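AT5g51070/K3K7_27 (PDB 5GKM) forms the N-terminal domain of ClpD, a Clp-protease-associated chaperone that probably binds and hydrolyses ATP through other parts of the full-length protein. Local coordinates at residues R9-E12 and R13-R16; R16-I19 and F20-K23; Q22-A25 and K26-G29. All coordinates share one frame; numbering follows the deposited sequence. Where two conformers were deposited one is given.

In the fold
The three contacts follow one another along a single helix, residues 12-27. Interaction 1 covers its start, interaction 2 its middle, and interaction 3 its last turn and the exit into the next loop. Interactions 1 and 2 have centres about 10 Å apart, share Arg-16, and touch where the Phe-10 ring meets Ile-18. Interactions 2 and 3, about 9 Å apart between centres, share Gln-22 and Lys-23. Between the centres of interactions 1 and 3 the distance is about 19 Å. All lie within the Clp R range. Together they run from the N-cap to the C-terminal Schellman motif of the first helix, which packs on helices 35-45, 59-71 and 120-130.

Interaction 1 of 3, residues R9-E12 and R13-R16; sequences RFTE and RAIR
Thr-11 holds the start of the helix through its side chain: OG1 accepts the backbone N-H of Ala-14 at 3.1 Å. A chi1 of 71° sets OG1 between the backbone N and the carbonyl carbon, turned over the first helical turn where that N-H points. The carbonyl of the same residue opens the backbone series, Thr-11 O taking Ile-15 N at 2.9 Å. One residue on, Glu-12 O accepts Arg-16 N.

Phe-10 and Ile-15 meet on the apolar flank. The methylene CB of Phe-10 touches the terminal methyl CD1 of Ile-15 at 3.8 Å, while the ring reaches Ala-14 obliquely, CD2 lying 4.1 Å from the CB of that residue. Ile-15 CG1 also rests 3.3 Å from Thr-11 O.

Toward solvent, Glu-12 and Arg-16 run side by side in the same direction. In the conformer given for Glu-12, one of two, its OE2 is paired with Arg-16 NH2 as a salt bridge, but the very short separation makes the exact geometry, including the 75° between the planes, doubtful. The guanidinium, folded back by a bend at chi3 (-59°), places one face above Glu-12 O.

In the second shell, Arg-13 forms salt bridges with Glu-45 and Glu-121, tying the first turn to helices 35-45 and 120-130. Pro-120 and Ile-123 cover Ala-14, and Phe-7 meets the Phe-10 ring edge-to-face. Backbone bonds from Arg-9 and Thr-11 to Ile-118 hold the incoming loop.

Thr-11 is thus a classic helix N-cap, and the Phe-10 to Ile-15 contact, joining the residue before the cap to the fourth residue after it, is a hydrophobic staple at the head of the first helix of the Clp N-terminal domain.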
# COMPACT_ATOMS: atom_id res chain seq x y z
N ARG A 9 -14.87 0.45 -8.75
CA ARG A 9 -15.35 0.65 -7.42
C ARG A 9 -14.38 1.20 -6.42
O ARG A 9 -14.71 1.39 -5.31
CB ARG A 9 -16.05 -0.57 -6.89
CG ARG A 9 -17.39 -0.72 -7.57
CD ARG A 9 -18.34 -1.53 -6.74
NE ARG A 9 -19.57 -1.69 -7.43
CZ ARG A 9 -20.74 -1.31 -6.96
NH1 ARG A 9 -20.84 -0.79 -5.77
NH2 ARG A 9 -21.83 -1.50 -7.70
N PHE A 10 -13.17 1.47 -6.87
CA PHE A 10 -12.17 2.06 -6.00
C PHE A 10 -12.44 3.56 -5.84
O PHE A 10 -12.70 4.22 -6.80
CB PHE A 10 -10.76 1.82 -6.54
CG PHE A 10 -10.22 0.43 -6.31
CD1 PHE A 10 -10.86 -0.65 -6.82
CD2 PHE A 10 -9.04 0.22 -5.64
CE1 PHE A 10 -10.37 -1.92 -6.62
CE2 PHE A 10 -8.56 -1.03 -5.46
CZ PHE A 10 -9.24 -2.11 -5.96
N THR A 11 -12.37 4.06 -4.63
CA THR A 11 -12.60 5.44 -4.39
C THR A 11 -11.48 6.31 -4.96
O THR A 11 -10.41 5.87 -5.24
CB THR A 11 -12.75 5.80 -2.92
OG1 THR A 11 -11.51 5.69 -2.25
CG2 THR A 11 -13.80 4.91 -2.26
N GLU A 12 -11.83 7.57 -5.12
CA GLU A 12 -10.78 8.62 -5.51
C GLU A 12 -9.41 8.64 -4.62
O GLU A 12 -8.38 8.62 -5.15
CB GLU A 12 -11.38 10.03 -5.52
CG GLU A 12 -10.40 11.11 -5.89
CD GLU A 12 -10.89 12.52 -5.56
OE1 GLU A 12 -12.08 12.73 -5.24
OE2 GLU A 12 -10.06 13.43 -5.50
N ARG A 13 -9.61 8.47 -3.32
CA ARG A 13 -8.50 8.32 -2.44
C ARG A 13 -7.75 7.03 -2.75
O ARG A 13 -6.58 7.02 -2.66
CB ARG A 13 -8.88 8.27 -0.97
CG ARG A 13 -9.56 9.51 -0.45
CD ARG A 13 -9.79 9.46 1.06
NE ARG A 13 -8.56 9.11 1.72
CZ ARG A 13 -8.48 8.29 2.73
NH1 ARG A 13 -9.57 7.77 3.24
NH2 ARG A 13 -7.29 7.98 3.21
N ALA A 14 -8.48 5.96 -2.98
CA ALA A 14 -7.79 4.72 -3.20
C ALA A 14 -6.94 4.76 -4.48
O ALA A 14 -5.89 4.24 -4.54
CB ALA A 14 -8.77 3.57 -3.26
N ILE A 15 -7.53 5.35 -5.50
CA ILE A 15 -6.87 5.47 -6.77
C ILE A 15 -5.63 6.34 -6.63
O ILE A 15 -4.64 6.04 -7.18
CB ILE A 15 -7.80 6.05 -7.85
CG1 ILE A 15 -8.98 5.14 -8.11
CG2 ILE A 15 -7.05 6.38 -9.13
CD1 ILE A 15 -8.59 3.96 -8.87
N ARG A 16 -5.73 7.40 -5.85
CA ARG A 16 -4.60 8.25 -5.64
C ARG A 16 -3.46 7.52 -4.94
O ARG A 16 -2.35 7.63 -5.30
CB ARG A 16 -5.02 9.51 -4.90
CG ARG A 16 -3.95 10.54 -4.68
CD ARG A 16 -4.55 11.70 -3.89
NE ARG A 16 -5.66 12.31 -4.56
CZ ARG A 16 -6.84 12.44 -4.02
NH1 ARG A 16 -7.08 11.96 -2.81
NH2 ARG A 16 -7.78 13.03 -4.71

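Interaction 2 of 3, residues R16-I19 and F20-K23; sequences RAII and FSQK
CG of Arg-16 lies over one face of the Phe-20 ring, one turn further along the helix, with CD close by. The packing is close: CG comes within 3.2 Å of CZ of Phe-20, and CD follows at 3.6 Å from the same ring atom. Because CG stands opposite the backbone N of Arg-16 (chi1 -177°), the stem runs in the same direction as the phenyl group. The guanidinium beyond it is inclined 43° to the ring and is turned toward its salt-bridge partner Glu-12. The carbonyl joins in as well: Arg-16 O lies 3.3 Å above the ring plane, offset toward the rim, while accepting Phe-20 N at 2.9 Å.

Ile-18 O is shared by two donors. In the conformer given for Ser-21, one of two, OG donates to this oxygen in the carbonyl plane, on a lone pair, at 2.6 Å, and Gln-22 N adds a weak bond. Backbone bonding continues from Ser-21 N to Ala-17 O and from Lys-23 N to Ile-19 O, at 3.1 Å.

The loose side is that of exposed Lys-23. Its CG rests 3.5 Å from Ile-19 O, but the Lys-23 chain bends at chi2, chi3 and chi4, and its end leads away.

Buried Ala-17 packs on Leu-42 and Glu-45 of helix 35-45, and the partly exposed Phe-20 reaches Ala-44 and Glu-45 of the same helix. Ser-21 meets Val-33 in the loop before it, and Ile-18 and Gln-22 meet Phe-95. Gln-22 NE2 donates to Met-93 O, joining the middle of helix 12-27 to the loop preceding helix 97-112.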
# COMPACT_ATOMS: atom_id res chain seq x y z
N ARG A 16 -5.73 7.40 -5.85
CA ARG A 16 -4.60 8.25 -5.64
C ARG A 16 -3.46 7.52 -4.94
O ARG A 16 -2.35 7.63 -5.30
CB ARG A 16 -5.02 9.51 -4.90
CG ARG A 16 -3.95 10.54 -4.68
CD ARG A 16 -4.55 11.70 -3.89
NE ARG A 16 -5.66 12.31 -4.56
CZ ARG A 16 -6.84 12.44 -4.02
NH1 ARG A 16 -7.08 11.96 -2.81
NH2 ARG A 16 -7.78 13.03 -4.71
N ALA A 17 -3.80 6.73 -3.94
CA ALA A 17 -2.79 5.96 -3.26
C ALA A 17 -2.09 4.99 -4.20
O ALA A 17 -0.94 4.73 -4.08
CB ALA A 17 -3.41 5.18 -2.08
N ILE A 18 -2.88 4.40 -5.06
CA ILE A 18 -2.31 3.49 -6.05
C ILE A 18 -1.35 4.17 -7.05
O ILE A 18 -0.28 3.72 -7.28
CB ILE A 18 -3.42 2.72 -6.79
CG1 ILE A 18 -4.12 1.83 -5.80
CG2 ILE A 18 -2.86 1.91 -7.93
CD1 ILE A 18 -5.36 1.21 -6.34
N ILE A 19 -1.78 5.31 -7.55
CA ILE A 19 -0.90 6.11 -8.40
C ILE A 19 0.36 6.53 -7.63
O ILE A 19 1.43 6.53 -8.16
CB ILE A 19 -1.67 7.33 -8.93
CG1 ILE A 19 -2.71 6.86 -9.93
CG2 ILE A 19 -0.74 8.33 -9.56
CD1 ILE A 19 -3.77 7.87 -10.25
N PHE A 20 0.20 6.92 -6.38
CA PHE A 20 1.35 7.33 -5.60
C PHE A 20 2.25 6.15 -5.42
O PHE A 20 3.38 6.32 -5.28
CB PHE A 20 1.00 7.96 -4.24
CG PHE A 20 0.29 9.27 -4.33
CD1 PHE A 20 0.27 10.00 -5.47
CD2 PHE A 20 -0.31 9.80 -3.22
CE1 PHE A 20 -0.40 11.20 -5.53
CE2 PHE A 20 -0.95 11.01 -3.26
CZ PHE A 20 -1.01 11.71 -4.42
N SER A 21 1.65 4.97 -5.32
CA SER A 21 2.60 3.76 -5.16
C SER A 21 3.65 3.50 -6.34
O SER A 21 4.75 3.21 -6.15
CB SER A 21 1.81 2.48 -4.85
OG SER A 21 1.14 1.93 -6.00
N GLN A 22 3.08 3.86 -7.48
CA GLN A 22 3.82 3.87 -8.73
C GLN A 22 4.91 4.94 -8.71
O GLN A 22 6.01 4.67 -9.01
CB GLN A 22 2.93 4.05 -9.92
CG GLN A 22 1.95 2.90 -10.14
CD GLN A 22 0.94 3.19 -11.21
OE1 GLN A 22 0.25 4.15 -11.17
NE2 GLN A 22 0.89 2.36 -12.18
N LYS A 23 4.54 6.13 -8.28
CA LYS A 23 5.53 7.17 -8.13
C LYS A 23 6.59 6.83 -7.12
O LYS A 23 7.72 7.10 -7.34
CB LYS A 23 4.91 8.46 -7.70
CG LYS A 23 3.86 8.96 -8.61
CD LYS A 23 4.38 9.37 -9.96
CE LYS A 23 5.62 10.26 -9.93
NZ LYS A 23 5.50 11.47 -9.09

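Interaction 3 of 3, residues Q22-A25 and K26-G29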
# COMPACT_ATOMS: atom_id res chain seq x y z
N GLN A 22 3.08 3.86 -7.48
CA GLN A 22 3.82 3.87 -8.73
C GLN A 22 4.91 4.94 -8.71
O GLN A 22 6.01 4.67 -9.01
CB GLN A 22 2.93 4.05 -9.92
CG GLN A 22 1.95 2.90 -10.14
CD GLN A 22 0.94 3.19 -11.21
OE1 GLN A 22 0.25 4.15 -11.17
NE2 GLN A 22 0.89 2.36 -12.18
N LYS A 23 4.54 6.13 -8.28
CA LYS A 23 5.53 7.17 -8.13
C LYS A 23 6.59 6.83 -7.12
O LYS A 23 7.72 7.10 -7.34
CB LYS A 23 4.91 8.46 -7.70
CG LYS A 23 3.86 8.96 -8.61
CD LYS A 23 4.38 9.37 -9.96
CE LYS A 23 5.62 10.26 -9.93
NZ LYS A 23 5.50 11.47 -9.09
N GLU A 24 6.20 6.28 -5.99
CA GLU A 24 7.15 5.93 -4.97
C GLU A 24 8.14 4.86 -5.41
O GLU A 24 9.28 4.92 -5.10
CB GLU A 24 6.48 5.51 -3.68
CG GLU A 24 5.68 6.62 -3.03
CD GLU A 24 6.52 7.75 -2.46
OE1 GLU A 24 7.53 7.53 -1.87
OE2 GLU A 24 6.12 8.88 -2.61
N ALA A 25 7.62 3.88 -6.12
CA ALA A 25 8.44 2.83 -6.64
C ALA A 25 9.43 3.39 -7.64
O ALA A 25 10.57 3.06 -7.61
CB ALA A 25 7.60 1.72 -7.27
N LYS A 26 8.94 4.26 -8.50
CA LYS A 26 9.82 4.85 -9.50
C LYS A 26 10.93 5.63 -8.84
O LYS A 26 12.06 5.55 -9.22
CB LYS A 26 9.04 5.78 -10.41
CG LYS A 26 9.81 6.28 -11.61
CD LYS A 26 10.15 5.16 -12.57
CE LYS A 26 11.10 5.59 -13.69
NZ LYS A 26 11.79 4.45 -14.33
N SER A 27 10.55 6.40 -7.85
CA SER A 27 11.67 7.16 -7.10
C SER A 27 12.90 6.35 -6.51
O SER A 27 13.98 6.76 -6.33
CB SER A 27 11.07 8.06 -6.04
OG SER A 27 10.44 7.33 -4.99
N LEU A 28 12.50 5.12 -6.21
CA LEU A 28 13.41 4.16 -5.64
C LEU A 28 14.19 3.43 -6.71
O LEU A 28 14.97 2.58 -6.40
CB LEU A 28 12.74 3.18 -4.70
CG LEU A 28 12.20 3.81 -3.45
CD1 LEU A 28 11.11 2.97 -2.84
CD2 LEU A 28 13.27 4.12 -2.46
N GLY A 29 13.94 3.78 -7.95
CA GLY A 29 14.59 3.10 -9.04
C GLY A 29 14.01 1.75 -9.42
O GLY A 29 14.67 0.95 -9.95
O HOH W 1 9.83 6.47 -2.68
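Glu-24 OE1 is linked to Ser-27 OG, one turn on, by a water that donates a hydrogen bond to each, at 2.7 Å from OE1. The leg to OG is very short and rests on one of two Ser-27 conformers. Arg-63 is the second partner of OE1, forming a salt bridge to it through NE. In the Ser-27 conformer given, the hydroxyl is folded back over the preceding turn by its first torsion (chi1 67°), which leaves OG 2.7 Å from Glu-24 O.

Along the backbone, regular bonds join Lys-26 N to Gln-22 O and Ser-27 N to Lys-23 O, each 3.0 Å long. The regularity then fades. Leu-28 N divides itself between Glu-24 O at 3.4 Å and Ala-25 O at 3.2 Å, both weak. The helix closes in a Schellman motif, in which Gly-29 takes a positive phi of 79° and its N reaches Lys-26 O at 2.9 Å.

The CD1 branch of Leu-28 reaches back to within 3.5 Å of Glu-24 O. Leu-28 also packs on His-37 and Leu-40 of helix 35-45 and on Val-66 and Trp-67 of helix 59-71, while Ala-25 meets His-37 and Met-93.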